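Putative secreted glycosylhydrolase (Parabacteroides distasonis ATCC 8503, PDB 3IMM) is probably a secreted hydrolase of the 3-keto-disaccharide hydrolase family, built on a concanavalin-like beta sandwich and carrying a bound sodium ion. Local coordinates at residues L53-D58 / E121-R126; T57-N62 / I84-C89; V115-G120 / I137-K142. All coordinates share one frame; numbering follows the deposited sequence.

Interaction 1 of 3, residues L53-D58 / E121-R126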
# COMPACT_ATOMS: atom_id res chain seq x y z
N LEU A 53 -9.59 0.28 3.27
CA LEU A 53 -9.36 1.70 3.41
C LEU A 53 -9.96 2.45 2.24
O LEU A 53 -10.06 1.92 1.14
CB LEU A 53 -7.86 1.98 3.47
CG LEU A 53 -6.98 1.63 2.26
CD1 LEU A 53 -5.83 2.60 2.13
CD2 LEU A 53 -6.45 0.18 2.31
N ASP A 54 -10.38 3.68 2.50
CA ASP A 54 -10.80 4.60 1.47
C ASP A 54 -9.59 5.45 1.25
O ASP A 54 -8.82 5.68 2.19
CB ASP A 54 -11.96 5.49 1.95
CG ASP A 54 -13.21 4.69 2.37
OD1 ASP A 54 -13.31 3.49 2.04
OD2 ASP A 54 -14.11 5.26 3.05
N PHE A 55 -9.39 5.90 0.00
CA PHE A 55 -8.43 6.94 -0.28
C PHE A 55 -8.91 7.85 -1.40
O PHE A 55 -9.72 7.44 -2.25
CB PHE A 55 -7.07 6.33 -0.61
CG PHE A 55 -7.03 5.58 -1.89
CD1 PHE A 55 -6.68 6.24 -3.08
CD2 PHE A 55 -7.30 4.22 -1.92
CE1 PHE A 55 -6.61 5.54 -4.28
CE2 PHE A 55 -7.26 3.52 -3.13
CZ PHE A 55 -6.92 4.17 -4.30
N LYS A 56 -8.42 9.10 -1.37
CA LYS A 56 -8.68 10.11 -2.42
C LYS A 56 -7.35 10.62 -2.94
O LYS A 56 -6.45 10.94 -2.18
CB LYS A 56 -9.50 11.26 -1.82
CG LYS A 56 -9.82 12.45 -2.73
CD LYS A 56 -10.79 13.46 -2.02
CE LYS A 56 -10.09 14.24 -0.95
NZ LYS A 56 -10.91 15.32 -0.39
N THR A 57 -7.23 10.72 -4.24
CA THR A 57 -6.00 11.21 -4.84
C THR A 57 -6.07 12.68 -5.19
O THR A 57 -7.15 13.28 -5.25
CB THR A 57 -5.63 10.42 -6.12
OG1 THR A 57 -6.57 10.73 -7.14
CG2 THR A 57 -5.63 8.91 -5.84
N ASP A 58 -4.88 13.22 -5.37
CA ASP A 58 -4.59 14.46 -6.04
C ASP A 58 -4.01 14.12 -7.43
O ASP A 58 -3.62 12.96 -7.71
CB ASP A 58 -3.47 15.12 -5.25
CG ASP A 58 -3.62 16.59 -5.07
OD1 ASP A 58 -4.57 17.18 -5.64
OD2 ASP A 58 -2.81 17.15 -4.29
N GLU A 121 -12.00 12.24 -6.14
CA GLU A 121 -13.10 11.28 -5.96
C GLU A 121 -12.66 10.23 -4.99
O GLU A 121 -11.52 9.81 -5.06
CB GLU A 121 -13.42 10.58 -7.27
CG GLU A 121 -13.95 11.46 -8.39
CD GLU A 121 -15.14 12.29 -7.96
OE1 GLU A 121 -16.03 11.73 -7.28
OE2 GLU A 121 -15.18 13.50 -8.29
N TRP A 122 -13.55 9.78 -4.11
CA TRP A 122 -13.16 8.78 -3.11
C TRP A 122 -13.09 7.40 -3.71
O TRP A 122 -13.93 7.01 -4.52
CB TRP A 122 -14.04 8.82 -1.85
CG TRP A 122 -13.62 9.91 -0.92
CD1 TRP A 122 -14.10 11.17 -0.89
CD2 TRP A 122 -12.56 9.87 0.05
NE1 TRP A 122 -13.44 11.91 0.03
CE2 TRP A 122 -12.50 11.14 0.65
CE3 TRP A 122 -11.68 8.88 0.49
CZ2 TRP A 122 -11.58 11.45 1.65
CZ3 TRP A 122 -10.74 9.20 1.46
CH2 TRP A 122 -10.70 10.47 2.05
N ASN A 123 -12.04 6.69 -3.33
CA ASN A 123 -11.84 5.29 -3.71
C ASN A 123 -11.94 4.37 -2.52
O ASN A 123 -11.82 4.79 -1.36
CB ASN A 123 -10.44 5.09 -4.32
CG ASN A 123 -10.20 5.94 -5.51
OD1 ASN A 123 -10.46 5.54 -6.65
ND2 ASN A 123 -9.74 7.15 -5.28
N HIS A 124 -12.14 3.09 -2.81
CA HIS A 124 -12.10 2.06 -1.77
C HIS A 124 -11.19 0.93 -2.23
O HIS A 124 -11.18 0.57 -3.41
CB HIS A 124 -13.52 1.55 -1.43
CG HIS A 124 -13.50 0.50 -0.38
ND1 HIS A 124 -13.51 -0.84 -0.68
CD2 HIS A 124 -13.34 0.59 0.96
CE1 HIS A 124 -13.43 -1.54 0.44
NE2 HIS A 124 -13.33 -0.70 1.45
N MSE A 125 -10.39 0.42 -1.29
CA MSE A 125 -9.47 -0.67 -1.56
C MSE A 125 -9.53 -1.65 -0.40
O MSE A 125 -9.53 -1.26 0.76
CB MSE A 125 -8.04 -0.15 -1.75
CG MSE A 125 -6.99 -1.23 -1.82
SE MSE A 125 -5.20 -0.46 -2.05
CE MSE A 125 -5.41 -0.10 -3.88
N ARG A 126 -9.60 -2.92 -0.75
CA ARG A 126 -9.47 -4.04 0.19
C ARG A 126 -8.23 -4.88 -0.18
O ARG A 126 -8.02 -5.25 -1.35
CB ARG A 126 -10.72 -4.91 0.15
CG ARG A 126 -10.60 -6.18 1.00
CD ARG A 126 -11.92 -6.83 1.18
NE ARG A 126 -12.82 -5.99 1.97
CZ ARG A 126 -14.13 -6.23 2.15
NH1 ARG A 126 -14.70 -7.33 1.67
NH2 ARG A 126 -14.86 -5.37 2.83
O HOH W 1 -9.21 9.73 -6.08

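Interaction 2 of 3, residues T57-N62 / I84-C89. With NA (sodium ion), chain D.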
# COMPACT_ATOMS: atom_id res chain seq x y z
N THR A 57 -7.23 10.72 -4.24
CA THR A 57 -6.00 11.21 -4.84
C THR A 57 -6.07 12.68 -5.19
O THR A 57 -7.15 13.28 -5.25
CB THR A 57 -5.63 10.42 -6.12
OG1 THR A 57 -6.57 10.73 -7.14
CG2 THR A 57 -5.63 8.91 -5.84
N ASP A 58 -4.88 13.22 -5.37
CA ASP A 58 -4.59 14.46 -6.04
C ASP A 58 -4.01 14.12 -7.43
O ASP A 58 -3.62 12.96 -7.71
CB ASP A 58 -3.47 15.12 -5.25
CG ASP A 58 -3.62 16.59 -5.07
OD1 ASP A 58 -4.57 17.18 -5.64
OD2 ASP A 58 -2.81 17.15 -4.29
N VAL A 59 -3.87 15.13 -8.28
CA VAL A 59 -3.26 14.94 -9.57
C VAL A 59 -1.83 14.48 -9.28
O VAL A 59 -1.12 15.13 -8.53
CB VAL A 59 -3.30 16.23 -10.47
CG1 VAL A 59 -2.43 16.05 -11.71
CG2 VAL A 59 -4.74 16.54 -10.90
N GLY A 60 -1.47 13.32 -9.80
CA GLY A 60 -0.10 12.81 -9.75
C GLY A 60 0.29 12.11 -8.46
O GLY A 60 1.47 11.83 -8.26
N THR A 61 -0.69 11.85 -7.59
CA THR A 61 -0.45 11.06 -6.38
C THR A 61 0.33 9.76 -6.62
O THR A 61 0.02 9.00 -7.52
CB THR A 61 -1.79 10.73 -5.70
OG1 THR A 61 -2.32 11.93 -5.15
CG2 THR A 61 -1.63 9.70 -4.58
N ASN A 62 1.35 9.53 -5.81
CA ASN A 62 2.09 8.27 -5.82
C ASN A 62 2.40 7.90 -4.36
O ASN A 62 3.22 8.52 -3.71
CB ASN A 62 3.40 8.38 -6.66
CG ASN A 62 4.22 7.08 -6.68
OD1 ASN A 62 3.94 6.12 -5.94
ND2 ASN A 62 5.23 7.05 -7.54
N ILE A 84 -0.49 2.93 -4.56
CA ILE A 84 -1.63 3.82 -4.74
C ILE A 84 -1.15 4.93 -5.62
O ILE A 84 -0.13 5.56 -5.33
CB ILE A 84 -2.16 4.43 -3.42
CG1 ILE A 84 -2.77 3.37 -2.55
CG2 ILE A 84 -3.23 5.47 -3.71
CD1 ILE A 84 -3.16 3.87 -1.18
N ALA A 85 -1.84 5.17 -6.72
CA ALA A 85 -1.38 6.13 -7.69
C ALA A 85 -2.53 6.70 -8.48
O ALA A 85 -3.53 6.04 -8.73
CB ALA A 85 -0.33 5.48 -8.66
N ASP A 86 -2.35 7.95 -8.88
CA ASP A 86 -3.22 8.58 -9.88
C ASP A 86 -2.90 8.10 -11.28
O ASP A 86 -2.11 8.71 -11.98
CB ASP A 86 -3.07 10.12 -9.83
CG ASP A 86 -3.88 10.80 -10.91
OD1 ASP A 86 -4.88 10.20 -11.36
OD2 ASP A 86 -3.52 11.93 -11.31
N ASP A 87 -3.54 7.03 -11.71
CA ASP A 87 -3.33 6.48 -13.04
C ASP A 87 -3.72 7.45 -14.18
O ASP A 87 -3.44 7.19 -15.34
CB ASP A 87 -4.14 5.18 -13.20
CG ASP A 87 -3.58 4.03 -12.41
OD1 ASP A 87 -2.58 4.21 -11.73
OD2 ASP A 87 -4.14 2.92 -12.46
N HIS A 88 -4.43 8.52 -13.88
CA HIS A 88 -4.90 9.42 -14.92
C HIS A 88 -3.89 10.50 -15.23
O HIS A 88 -4.11 11.28 -16.11
CB HIS A 88 -6.22 10.06 -14.52
CG HIS A 88 -7.25 9.07 -14.10
ND1 HIS A 88 -8.09 8.46 -15.00
CD2 HIS A 88 -7.55 8.56 -12.89
CE1 HIS A 88 -8.88 7.62 -14.35
NE2 HIS A 88 -8.56 7.66 -13.07
N CYS A 89 -2.80 10.56 -14.48
CA CYS A 89 -1.69 11.46 -14.78
C CYS A 89 -0.64 10.62 -15.48
O CYS A 89 -0.23 9.61 -14.92
CB CYS A 89 -1.11 11.99 -13.48
SG CYS A 89 0.17 13.14 -13.71
NA NA D . 4.19 4.12 -4.20
O HOH W 2 -6.41 9.30 -9.30

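Interaction 3 of 3, residues V115-G120 / I137-K142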
# COMPACT_ATOMS: atom_id res chain seq x y z
N VAL A 115 -8.80 1.93 -13.03
CA VAL A 115 -9.86 1.57 -12.08
C VAL A 115 -9.96 2.63 -10.95
O VAL A 115 -11.02 2.87 -10.39
CB VAL A 115 -9.63 0.17 -11.53
CG1 VAL A 115 -10.68 -0.21 -10.48
CG2 VAL A 115 -9.59 -0.84 -12.74
N VAL A 116 -8.84 3.26 -10.62
CA VAL A 116 -8.82 4.33 -9.66
C VAL A 116 -9.62 5.47 -10.28
O VAL A 116 -9.62 5.67 -11.49
CB VAL A 116 -7.37 4.79 -9.31
CG1 VAL A 116 -6.68 5.39 -10.52
CG2 VAL A 116 -7.37 5.79 -8.14
N LYS A 117 -10.35 6.19 -9.43
CA LYS A 117 -11.14 7.32 -9.90
C LYS A 117 -10.22 8.51 -10.09
O LYS A 117 -9.02 8.45 -9.78
CB LYS A 117 -12.27 7.60 -8.91
CG LYS A 117 -13.28 6.48 -8.97
CD LYS A 117 -14.25 6.59 -7.87
CE LYS A 117 -15.33 5.51 -7.97
NZ LYS A 117 -16.18 5.54 -6.72
N LYS A 118 -10.76 9.58 -10.63
CA LYS A 118 -9.98 10.80 -10.91
C LYS A 118 -9.70 11.55 -9.62
O LYS A 118 -10.40 11.34 -8.65
CB LYS A 118 -10.75 11.68 -11.90
CG LYS A 118 -10.73 11.08 -13.31
CD LYS A 118 -11.18 12.08 -14.34
CE LYS A 118 -11.19 11.46 -15.73
NZ LYS A 118 -12.20 12.15 -16.60
N PRO A 119 -8.65 12.41 -9.61
CA PRO A 119 -8.31 13.17 -8.45
C PRO A 119 -9.54 13.75 -7.81
O PRO A 119 -10.42 14.19 -8.52
CB PRO A 119 -7.42 14.27 -9.02
CG PRO A 119 -6.68 13.56 -10.07
CD PRO A 119 -7.73 12.72 -10.73
N GLY A 120 -9.60 13.69 -6.48
CA GLY A 120 -10.74 14.29 -5.73
C GLY A 120 -11.99 13.44 -5.55
O GLY A 120 -12.94 13.88 -4.87
N ILE A 137 -8.36 -5.54 -4.17
CA ILE A 137 -9.63 -5.25 -4.74
C ILE A 137 -9.76 -3.74 -4.68
O ILE A 137 -9.73 -3.18 -3.60
CB ILE A 137 -10.75 -5.94 -3.94
CG1 ILE A 137 -10.48 -7.46 -3.85
CG2 ILE A 137 -12.12 -5.64 -4.60
CD1 ILE A 137 -10.84 -8.08 -2.59
N LEU A 138 -9.92 -3.10 -5.83
CA LEU A 138 -9.97 -1.62 -5.92
C LEU A 138 -11.32 -1.22 -6.54
O LEU A 138 -11.66 -1.70 -7.61
CB LEU A 138 -8.80 -1.13 -6.77
CG LEU A 138 -8.68 0.37 -7.07
CD1 LEU A 138 -8.65 1.16 -5.77
CD2 LEU A 138 -7.46 0.66 -7.92
N ASN A 139 -12.11 -0.41 -5.84
CA ASN A 139 -13.41 -0.00 -6.32
C ASN A 139 -14.28 -1.19 -6.79
O ASN A 139 -14.98 -1.12 -7.80
CB ASN A 139 -13.25 1.10 -7.40
CG ASN A 139 -12.60 2.33 -6.82
OD1 ASN A 139 -12.81 2.64 -5.63
ND2 ASN A 139 -11.74 2.99 -7.59
N GLY A 140 -14.21 -2.27 -6.03
CA GLY A 140 -14.97 -3.46 -6.29
C GLY A 140 -14.42 -4.35 -7.39
O GLY A 140 -15.06 -5.30 -7.74
N LYS A 141 -13.24 -4.05 -7.91
CA LYS A 141 -12.62 -4.86 -8.99
C LYS A 141 -11.40 -5.57 -8.47
O LYS A 141 -10.49 -4.95 -7.89
CB LYS A 141 -12.17 -3.99 -10.14
CG LYS A 141 -13.23 -3.11 -10.77
CD LYS A 141 -14.11 -3.87 -11.72
CE LYS A 141 -15.15 -2.99 -12.40
NZ LYS A 141 -16.42 -3.72 -12.83
N LYS A 142 -11.35 -6.89 -8.69
CA LYS A 142 -10.16 -7.65 -8.37
C LYS A 142 -9.06 -7.29 -9.37
O LYS A 142 -9.07 -7.77 -10.50
CB LYS A 142 -10.48 -9.14 -8.40
CG LYS A 142 -9.35 -10.03 -7.91
CD LYS A 142 -9.89 -11.39 -7.45
CE LYS A 142 -10.30 -12.28 -8.57
NZ LYS A 142 -9.35 -12.29 -9.71

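Interaction 1 of 3, residues L53-D58 / E121-R126
Phe55 and Asn123 face each other as a hydrogen-bonded pair where strands 49-57 and 122-130 run antiparallel in the six-stranded sheet. The first torsion of Phe55 sets CG between its N and carbonyl carbon (chi1 68°), and CB of Asn123 sits over the centre of the ring, 3.7 Å from the centroid, a CH-pi contact. Ring and amide planes are only 16° apart. Asn123 ND2 reaches back to Phe55 O at 3.0 Å, with that oxygen in the amide plane but the donor well above the carbonyl plane; Asn123 N donates to the same oxygen at 2.7 Å, and its OD1 accepts from Lys117 N and Asn139 ND2. CB of Met125, a selenomethionine, lies at the Phe55 ring edge. On the other face of the sheet, CB of Lys56 sits over the centre of the six-membered ring of Trp122, 3.7 Å from the centroid; with CG anti to N (chi1 177°) the chain continues over the same face, and CD comes near NE1. Asp54 OD1 meets the edge of His124 at CD2, 3.1 Å away; OD2 makes a salt bridge with Arg194 and a hydrogen bond with Asn195. A nearby water accepts from Thr57 N and Asn123 ND2 and donates to Glu121 O. Phe55 O is thus gripped by two donors of one residue, and Asn123 ND2 divides its hydrogens between that carbonyl and the bridging water.

Interaction 2 of 3, residues T57-N62 / I84-C89
Asp86 turns CG anti to its backbone N (chi1 176°), and this carries its carboxylate toward the backbone of Gly60, inside the type II beta turn from Asp58 to Thr61 that joins strands 49-57 and 62-69. The bond is nearly straight: Gly60 N lies 2.9 Å from Asp86 OD2, with 171° at the hydrogen, and OD2 uses its anti lone pair. The other oxygen has a partner in its own loop as well. Asp86 OD1 accepts from His88 N, 3.1 Å away and from above the carboxylate plane, which makes an Asx turn at the start of the type I turn from Asp86 to Cys89. A water donates to the same OD1 and accepts from Thr57 OG1, so both carboxylate oxygens hold the two loops together.

Cys89 also has its first side-chain atom anti to N (chi1 -177°); its CB and SG lie beside Gly60, SG 4.0 Å from Gly60 CA. Gly60 has the positive phi that favours glycine at the third position of a type II turn. Thr61 OG1 closes the turn from within by accepting from Asp58 N, and it also bonds to Leu190 O. Beyond the turn a single antiparallel bridge forms: Asn62 with Ala85, a non-hydrogen-bonded pair, flanked by the bond from Asp86 N to Thr61 O at 2.9 Å. Asn62 is one of the sodium ligands, with Ser63, Glu81 and Gln83; its OD1 stands 2.7 Å from the sodium ion.

Interaction 3 of 3, residues V115-G120 / I137-K142
A loop packs here against the tip of a beta hairpin: Val115 and Val116, in the chain between strands 80-85 and 122-130, rest on Leu138, Asn139 and Lys141, where strands 133-138 and 141-147 at the margin of the six-stranded sheet are joined by a type I' turn. The turn runs from Leu138 to Lys141, with Asn139 and Gly140 at its two central positions, both of positive phi. It is closed by backbone bonds in both directions between Leu138 and Lys141.

One hydrogen bond joins loop and hairpin directly. Asn139 ND2 donates to Val115 O at 2.9 Å, with 157° at the hydrogen; the acceptor lies in the plane of the amide, whereas the donor stands 35° out of the carbonyl plane. The same ND2 also donates to Asn123 OD1, and OD1 of Asn139 accepts from His124 N, so the amide engages the neighbouring strand as well as the loop.

The apolar part centres on one methyl. Val115 CG1, anti to the backbone N, comes within 3.4 Å of Leu138 O and 4.0 Å of Leu138 CG, and the first side-chain carbons of Lys141 run past it, CG at 3.9 Å. Leu138 CD2 meets the loop further on, 4.0 Å from Val116 N, whereas CD1 packs on Phe55 and Met125. Lys117 brings its CG near Asn139 ND2, while its backbone N bonds to Asn123 OD1. With both ends of its amide engaged, Asn139 has its flip state settled by its partners, and a single side chain of the turn bonds to both the loop carbonyl and the adjacent strand.

Interactions 1 and 2 start from the same stretch of chain, sharing Thr57 and Asp58, and their centres are about 11 Å apart; interaction 3 lies about 7 Å from interaction 1 and 11 Å from interaction 2. Interaction 1 sits within the six-stranded sheet, and interaction 3 reaches the same sheet one strand further on, at 133-138. Interaction 2 lies where the chain crosses from the six-stranded to the five-stranded sheet, and Phe55 CE1 packs on Ile84 CG2 between the two. Along the chain interaction 2 closes before interaction 3 opens, while 1 and 3 alternate. Through two probable hydrogen bonds, Thr57 O to Gly120 N and His88 NE2 to Val116 O, the loop 115-120 bonds to strand 49-57 and to the turn after strand 80-85.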